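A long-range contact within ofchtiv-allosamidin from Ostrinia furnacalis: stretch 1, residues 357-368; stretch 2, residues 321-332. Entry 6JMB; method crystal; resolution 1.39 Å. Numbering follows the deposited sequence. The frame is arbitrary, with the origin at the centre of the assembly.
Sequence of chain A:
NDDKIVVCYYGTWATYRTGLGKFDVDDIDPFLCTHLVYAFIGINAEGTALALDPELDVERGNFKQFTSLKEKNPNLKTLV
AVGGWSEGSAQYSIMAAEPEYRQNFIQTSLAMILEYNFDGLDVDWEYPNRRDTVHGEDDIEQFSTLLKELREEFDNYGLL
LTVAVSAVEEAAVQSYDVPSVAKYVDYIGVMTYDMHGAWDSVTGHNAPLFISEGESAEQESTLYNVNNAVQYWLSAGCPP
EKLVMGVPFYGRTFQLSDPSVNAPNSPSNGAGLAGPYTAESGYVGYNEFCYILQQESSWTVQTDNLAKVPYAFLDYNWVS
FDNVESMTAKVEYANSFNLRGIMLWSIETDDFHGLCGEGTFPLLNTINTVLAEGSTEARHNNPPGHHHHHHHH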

ATOM      1  N   GLY A 357       5.078  -3.594 -23.337  1.00 17.94           N
ATOM      2  CA  GLY A 357       4.331  -3.359 -24.556  1.00 19.64           C
ATOM      3  C   GLY A 357       3.019  -2.619 -24.416  1.00 21.16           C
ATOM      4  O   GLY A 357       2.319  -2.449 -25.425  1.00 22.55           O
ATOM      5  N   GLU A 358       2.654  -2.174 -23.216  1.00 17.26           N
ATOM      6  CA  GLU A 358       1.406  -1.452 -23.001  1.00 18.39           C
ATOM      7  C   GLU A 358       1.645   0.008 -22.627  1.00 15.04           C
ATOM      8  O   GLU A 358       0.799   0.635 -21.984  1.00 17.56           O
ATOM      9  CB  GLU A 358       0.529  -2.147 -21.960  1.00 21.04           C
ATOM     10  CG  GLU A 358       0.005  -3.509 -22.392  1.00 21.98           C
ATOM     11  CD  GLU A 358      -0.988  -4.089 -21.403  1.00 30.15           C
ATOM     12  OE1 GLU A 358      -2.196  -4.130 -21.719  1.00 37.85           O
ATOM     13  OE2 GLU A 358      -0.561  -4.500 -20.303  1.00 30.52           O
ATOM     14  N   GLY A 359       2.781   0.560 -23.044  1.00 15.86           N
ATOM     15  CA  GLY A 359       3.156   1.912 -22.693  1.00 15.77           C
ATOM     16  C   GLY A 359       3.840   1.967 -21.340  1.00 13.23           C
ATOM     17  O   GLY A 359       3.845   1.008 -20.566  1.00 13.90           O
ATOM     18  N   THR A 360       4.435   3.117 -21.046  1.00 12.12           N
ATOM     19  CA  THR A 360       5.021   3.296 -19.725  1.00 12.55           C
ATOM     20  C   THR A 360       3.915   3.462 -18.688  1.00 10.72           C
ATOM     21  O   THR A 360       2.828   3.966 -18.979  1.00 12.45           O
ATOM     22  CB  THR A 360       5.951   4.511 -19.690  1.00 12.93           C
ATOM     23  OG1 THR A 360       5.214   5.698 -20.007  1.00 15.18           O
ATOM     24  CG2 THR A 360       7.108   4.344 -20.673  1.00 13.85           C
ATOM     25  N   PHE A 361       4.206   3.037 -17.464  1.00 10.47           N
ATOM     26  CA  PHE A 361       3.266   3.122 -16.355  1.00 10.15           C
ATOM     27  C   PHE A 361       1.871   2.596 -16.719  1.00  9.67           C
ATOM     28  O   PHE A 361       0.875   3.299 -16.548  1.00 10.34           O
ATOM     29  CB  PHE A 361       3.163   4.546 -15.823  1.00 11.74           C
ATOM     30  CG  PHE A 361       4.387   5.027 -15.084  1.00 10.49           C
ATOM     31  CD1 PHE A 361       4.665   4.570 -13.805  1.00 10.14           C
ATOM     32  CD2 PHE A 361       5.238   5.962 -15.661  1.00 11.63           C
ATOM     33  CE1 PHE A 361       5.781   5.021 -13.120  1.00 11.87           C
ATOM     34  CE2 PHE A 361       6.357   6.419 -14.975  1.00 12.33           C
ATOM     35  CZ  PHE A 361       6.626   5.954 -13.708  1.00 12.09           C
ATOM     36  N   PRO A 362       1.768   1.356 -17.211  1.00 10.28           N
ATOM     37  CA  PRO A 362       0.440   0.873 -17.635  1.00 10.57           C
ATOM     38  C   PRO A 362      -0.550   0.757 -16.492  1.00 10.71           C
ATOM     39  O   PRO A 362      -1.731   1.079 -16.670  1.00 11.03           O
ATOM     40  CB  PRO A 362       0.747  -0.492 -18.266  1.00 11.68           C
ATOM     41  CG  PRO A 362       2.031  -0.924 -17.608  1.00 11.32           C
ATOM     42  CD  PRO A 362       2.815   0.344 -17.434  1.00 10.82           C
ATOM     43  N   LEU A 363      -0.111   0.300 -15.319  1.00 10.57           N
ATOM     44  CA  LEU A 363      -1.046   0.185 -14.207  1.00  9.27           C
ATOM     45  C   LEU A 363      -1.507   1.554 -13.737  1.00  9.57           C
ATOM     46  O   LEU A 363      -2.702   1.763 -13.491  1.00 10.42           O
ATOM     47  CB  LEU A 363      -0.401  -0.583 -13.057  1.00  9.04           C
ATOM     48  CG  LEU A 363       0.001  -2.026 -13.379  1.00 10.04           C
ATOM     49  CD1 LEU A 363       0.504  -2.709 -12.114  1.00 10.96           C
ATOM     50  CD2 LEU A 363      -1.170  -2.788 -14.001  1.00 11.56           C
ATOM     51  N   LEU A 364      -0.573   2.500 -13.614  1.00  8.89           N
ATOM     52  CA  LEU A 364      -0.913   3.829 -13.124  1.00  9.39           C
ATOM     53  C   LEU A 364      -1.756   4.596 -14.138  1.00 10.41           C
ATOM     54  O   LEU A 364      -2.720   5.277 -13.764  1.00 11.08           O
ATOM     55  CB  LEU A 364       0.368   4.579 -12.763  1.00 10.52           C
ATOM     56  CG  LEU A 364       0.219   5.905 -12.021  1.00 11.62           C
ATOM     57  CD1 LEU A 364      -0.711   5.793 -10.824  1.00 12.28           C
ATOM     58  CD2 LEU A 364       1.589   6.386 -11.582  1.00 12.41           C
ATOM     59  N   ASN A 365      -1.430   4.482 -15.430  1.00 10.59           N
ATOM     60  CA  ASN A 365      -2.278   5.096 -16.450  1.00 11.54           C
ATOM     61  C   ASN A 365      -3.679   4.499 -16.436  1.00 11.26           C
ATOM     62  O   ASN A 365      -4.670   5.223 -16.599  1.00 12.62           O
ATOM     63  CB  ASN A 365      -1.641   4.964 -17.834  1.00 11.40           C
ATOM     64  CG  ASN A 365      -0.669   6.084 -18.132  1.00 14.28           C
ATOM     65  OD1 ASN A 365      -1.064   7.244 -18.276  1.00 16.75           O
ATOM     66  ND2 ASN A 365       0.608   5.745 -18.230  1.00 14.46           N
ATOM     67  N   THR A 366      -3.786   3.186 -16.219  1.00 10.63           N
ATOM     68  CA  THR A 366      -5.104   2.559 -16.129  1.00 11.61           C
ATOM     69  C   THR A 366      -5.922   3.170 -14.996  1.00 10.97           C
ATOM     70  O   THR A 366      -7.104   3.492 -15.173  1.00 12.39           O
ATOM     71  CB  THR A 366      -4.956   1.048 -15.936  1.00 11.43           C
ATOM     72  OG1 THR A 366      -4.336   0.480 -17.094  1.00 13.63           O
ATOM     73  CG2 THR A 366      -6.319   0.402 -15.746  1.00 12.44           C
ATOM     74  N   ILE A 367      -5.309   3.339 -13.823  1.00 11.22           N
ATOM     75  CA  ILE A 367      -6.012   3.940 -12.692  1.00 11.24           C
ATOM     76  C   ILE A 367      -6.527   5.325 -13.057  1.00 10.46           C
ATOM     77  O   ILE A 367      -7.700   5.654 -12.828  1.00 11.93           O
ATOM     78  CB  ILE A 367      -5.096   3.985 -11.457  1.00 10.60           C
ATOM     79  CG1 ILE A 367      -4.822   2.572 -10.954  1.00 11.30           C
ATOM     80  CG2 ILE A 367      -5.732   4.826 -10.362  1.00 13.08           C
ATOM     81  CD1 ILE A 367      -3.669   2.497  -9.967  1.00 13.67           C
ATOM     82  N   ASN A 368      -5.660   6.155 -13.642  1.00 11.42           N
ATOM     83  CA  ASN A 368      -6.051   7.521 -13.974  1.00 12.41           C
ATOM     84  C   ASN A 368      -7.165   7.534 -15.014  1.00 11.69           C
ATOM     85  O   ASN A 368      -8.114   8.320 -14.909  1.00 13.56           O
ATOM     86  CB  ASN A 368      -4.831   8.299 -14.469  1.00 12.72           C
ATOM     87  CG  ASN A 368      -3.976   8.826 -13.329  1.00 14.04           C
ATOM     88  OD1 ASN A 368      -4.181   9.943 -12.854  1.00 16.26           O
ATOM     89  ND2 ASN A 368      -3.015   8.026 -12.883  1.00 12.76           N
TER
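Stretch 2, residues 321-332: FDNVESMTAKVE

Stretch 2 lies along stretch 1 as a helix beside a helix. Its first residues, through Asn323, are extended; Asn323 caps the helix that starts at Val324, its OD1 accepting from Ser326 N at 2.9 Å. This helix runs in nearly the same direction as the one that begins at Pro362 in stretch 1, with a crossing angle of -29° and a closest approach of the axes of 9.3 Å. No direct hydrogen bond joins the two segments, which together bury 468 Å², so the contact rests on packing and on bridging water.

The loop before the first helix makes its approach through Glu358, whose OE2 lies 3.6 Å from CG2 of Val324. One water receives a hydrogen bond from Val324 N (2.9 Å to the water oxygen) and donates to Glu358 OE2 (2.7 Å), tying the carboxylate to the start of the second helix. Pro362 opens the first helix and places its CB 4.0 Å from CG2 of Val324.

At Leu363 the backbones come close, with Leu363 CA 5.7 Å from Val324 CA. The side chain leaves the backbone sideways, but its end reaches stretch 2: CD2 packs 3.6 Å from the carbonyl carbon C of Asn323, and CD1 lies 4.4 Å from CE of Met327. Leu364 and Asn365 make no contact.

One turn on, Thr366 points toward stretch 2, with OG1 3.5 Å from CG1 of Val324 and CG2 3.3 Å from OG1 of Thr328. Both threonine hydroxyls are turned back to their own helices, Thr366 OG1 donating to Pro362 O (2.7 Å) and Thr328 OG1 to Val324 O (2.8 Å). Ile367 completes the contact, its CG1 resting 3.8 Å from CG of Met327 and 4.1 Å from CG2 of Val331.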

ATOM      1  N   PHE A 321      -0.926 -12.024  -9.224  1.00  9.88           N
ATOM      2  CA  PHE A 321      -0.518 -10.675  -9.601  1.00 10.41           C
ATOM      3  C   PHE A 321      -1.740  -9.888 -10.052  1.00 10.77           C
ATOM      4  O   PHE A 321      -2.862 -10.398 -10.075  1.00 10.98           O
ATOM      5  CB  PHE A 321       0.599 -10.691 -10.654  1.00 11.42           C
ATOM      6  CG  PHE A 321       0.175 -11.218 -12.002  1.00 10.42           C
ATOM      7  CD1 PHE A 321      -0.094 -12.564 -12.194  1.00 10.95           C
ATOM      8  CD2 PHE A 321       0.073 -10.358 -13.089  1.00 12.23           C
ATOM      9  CE1 PHE A 321      -0.470 -13.042 -13.446  1.00 12.02           C
ATOM     10  CE2 PHE A 321      -0.290 -10.834 -14.342  1.00 12.44           C
ATOM     11  CZ  PHE A 321      -0.566 -12.173 -14.519  1.00 13.38           C
ATOM     12  N   ASP A 322      -1.516  -8.620 -10.387  1.00 11.15           N
ATOM     13  CA  ASP A 322      -2.558  -7.774 -10.942  1.00 12.06           C
ATOM     14  C   ASP A 322      -2.045  -7.133 -12.221  1.00 11.30           C
ATOM     15  O   ASP A 322      -0.878  -6.734 -12.299  1.00 13.47           O
ATOM     16  CB  ASP A 322      -3.004  -6.717  -9.926  1.00 12.18           C
ATOM     17  CG  ASP A 322      -4.095  -7.233  -9.004  1.00 13.97           C
ATOM     18  OD1 ASP A 322      -5.274  -7.197  -9.415  1.00 14.34           O
ATOM     19  OD2 ASP A 322      -3.782  -7.707  -7.884  1.00 13.26           O
ATOM     20  N   ASN A 323      -2.911  -7.062 -13.229  1.00 11.96           N
ATOM     21  CA  ASN A 323      -2.559  -6.544 -14.546  1.00 10.49           C
ATOM     22  C   ASN A 323      -3.520  -5.414 -14.916  1.00 11.47           C
ATOM     23  O   ASN A 323      -4.316  -4.966 -14.094  1.00 10.78           O
ATOM     24  CB  ASN A 323      -2.509  -7.674 -15.580  1.00 12.47           C
ATOM     25  CG  ASN A 323      -3.826  -8.420 -15.715  1.00 13.57           C
ATOM     26  OD1 ASN A 323      -4.867  -7.982 -15.218  1.00 12.96           O
ATOM     27  ND2 ASN A 323      -3.784  -9.560 -16.408  1.00 15.40           N
ATOM     28  N   VAL A 324      -3.453  -4.962 -16.169  1.00 11.97           N
ATOM     29  CA  VAL A 324      -4.308  -3.852 -16.590  1.00 12.73           C
ATOM     30  C   VAL A 324      -5.780  -4.221 -16.453  1.00 11.71           C
ATOM     31  O   VAL A 324      -6.594  -3.419 -15.981  1.00 10.88           O
ATOM     32  CB  VAL A 324      -3.946  -3.405 -18.018  1.00 12.88           C
ATOM     33  CG1 VAL A 324      -5.074  -2.563 -18.637  1.00 11.98           C
ATOM     34  CG2 VAL A 324      -2.617  -2.650 -18.013  1.00 13.51           C
ATOM     35  N   GLU A 325      -6.134  -5.451 -16.829  1.00 12.33           N
ATOM     36  CA  GLU A 325      -7.528  -5.877 -16.774  1.00 11.90           C
ATOM     37  C   GLU A 325      -8.036  -5.959 -15.338  1.00 11.65           C
ATOM     38  O   GLU A 325      -9.143  -5.500 -15.038  1.00 12.41           O
ATOM     39  CB  GLU A 325      -7.677  -7.214 -17.505  1.00 15.96           C
ATOM     40  CG  GLU A 325      -7.094  -7.187 -18.923  1.00 27.06           C
ATOM     41  CD  GLU A 325      -5.682  -7.774 -19.017  1.00 36.56           C
ATOM     42  OE1 GLU A 325      -4.691  -7.078 -18.682  1.00 19.87           O
ATOM     43  OE2 GLU A 325      -5.564  -8.943 -19.446  1.00 43.16           O
ATOM     44  N   SER A 326      -7.245  -6.527 -14.424  1.00 11.76           N
ATOM     45  CA  SER A 326      -7.711  -6.619 -13.046  1.00 11.77           C
ATOM     46  C   SER A 326      -7.690  -5.262 -12.355  1.00 10.84           C
ATOM     47  O   SER A 326      -8.548  -4.985 -11.514  1.00 11.36           O
ATOM     48  CB  SER A 326      -6.914  -7.668 -12.260  1.00 11.68           C
ATOM     49  OG  SER A 326      -5.575  -7.250 -12.028  1.00 12.21           O
ATOM     50  N   MET A 327      -6.729  -4.406 -12.705  1.00 11.22           N
ATOM     51  CA  MET A 327      -6.729  -3.039 -12.195  1.00 10.27           C
ATOM     52  C   MET A 327      -7.982  -2.298 -12.644  1.00 11.54           C
ATOM     53  O   MET A 327      -8.589  -1.560 -11.864  1.00 12.27           O
ATOM     54  CB  MET A 327      -5.469  -2.312 -12.677  1.00 13.52           C
ATOM     55  CG  MET A 327      -5.126  -1.046 -11.919  1.00 14.58           C
ATOM     56  SD  MET A 327      -4.877  -1.342 -10.159  1.00 15.62           S
ATOM     57  CE  MET A 327      -3.397  -2.354 -10.154  1.00 17.92           C
ATOM     58  N   THR A 328      -8.394  -2.506 -13.898  1.00 10.69           N
ATOM     59  CA  THR A 328      -9.624  -1.890 -14.395  1.00 11.12           C
ATOM     60  C   THR A 328     -10.826  -2.317 -13.557  1.00 12.14           C
ATOM     61  O   THR A 328     -11.645  -1.485 -13.149  1.00 12.36           O
ATOM     62  CB  THR A 328      -9.828  -2.244 -15.872  1.00 12.59           C
ATOM     63  OG1 THR A 328      -8.747  -1.692 -16.639  1.00 13.55           O
ATOM     64  CG2 THR A 328     -11.146  -1.654 -16.394  1.00 12.85           C
ATOM     65  N   ALA A 329     -10.934  -3.618 -13.273  1.00 12.03           N
ATOM     66  CA  ALA A 329     -12.033  -4.105 -12.446  1.00 11.02           C
ATOM     67  C   ALA A 329     -12.003  -3.481 -11.057  1.00 11.46           C
ATOM     68  O   ALA A 329     -13.053  -3.146 -10.496  1.00 12.22           O
ATOM     69  CB  ALA A 329     -12.000  -5.637 -12.364  1.00 12.68           C
ATOM     70  N   LYS A 330     -10.810  -3.318 -10.486  1.00 11.20           N
ATOM     71  CA  LYS A 330     -10.695  -2.721  -9.160  1.00 10.81           C
ATOM     72  C   LYS A 330     -11.162  -1.269  -9.161  1.00 10.85           C
ATOM     73  O   LYS A 330     -11.880  -0.843  -8.250  1.00 10.64           O
ATOM     74  CB  LYS A 330      -9.247  -2.822  -8.678  1.00 11.22           C
ATOM     75  CG  LYS A 330      -8.890  -4.190  -8.082  1.00 12.92           C
ATOM     76  CD  LYS A 330      -7.382  -4.373  -7.911  1.00 12.68           C
ATOM     77  CE  LYS A 330      -7.041  -5.614  -7.087  1.00 12.73           C
ATOM     78  NZ  LYS A 330      -7.360  -6.886  -7.811  1.00 12.61           N
ATOM     79  N   VAL A 331     -10.764  -0.492 -10.171  1.00 10.98           N
ATOM     80  CA  VAL A 331     -11.142   0.917 -10.177  1.00 11.08           C
ATOM     81  C   VAL A 331     -12.625   1.072 -10.493  1.00 12.62           C
ATOM     82  O   VAL A 331     -13.298   1.962  -9.956  1.00 12.84           O
ATOM     83  CB  VAL A 331     -10.232   1.729 -11.118  1.00 10.84           C
ATOM     84  CG1 VAL A 331     -10.590   3.211 -11.054  1.00 13.14           C
ATOM     85  CG2 VAL A 331      -8.774   1.529 -10.731  1.00 12.75           C
ATOM     86  N   GLU A 332     -13.166   0.195 -11.343  1.00 11.52           N
ATOM     87  CA  GLU A 332     -14.605   0.207 -11.590  1.00 12.58           C
ATOM     88  C   GLU A 332     -15.385  -0.085 -10.314  1.00 12.51           C
ATOM     89  O   GLU A 332     -16.420   0.541 -10.049  1.00 13.42           O
ATOM     90  CB  GLU A 332     -14.958  -0.774 -12.713  1.00 14.27           C
ATOM     91  CG  GLU A 332     -14.534  -0.247 -14.082  1.00 15.83           C
ATOM     92  CD  GLU A 332     -14.668  -1.257 -15.200  1.00 23.35           C
ATOM     93  OE1 GLU A 332     -14.845  -2.462 -14.916  1.00 26.40           O
ATOM     94  OE2 GLU A 332     -14.583  -0.838 -16.374  1.00 24.54           O
TER
HETATM   95  O   HOH W   1      -1.455  -5.828 -18.139  1.00 18.78           O
HETATM   96  O   HOH W   2      -4.183  -5.386 -21.058  1.00 37.81           O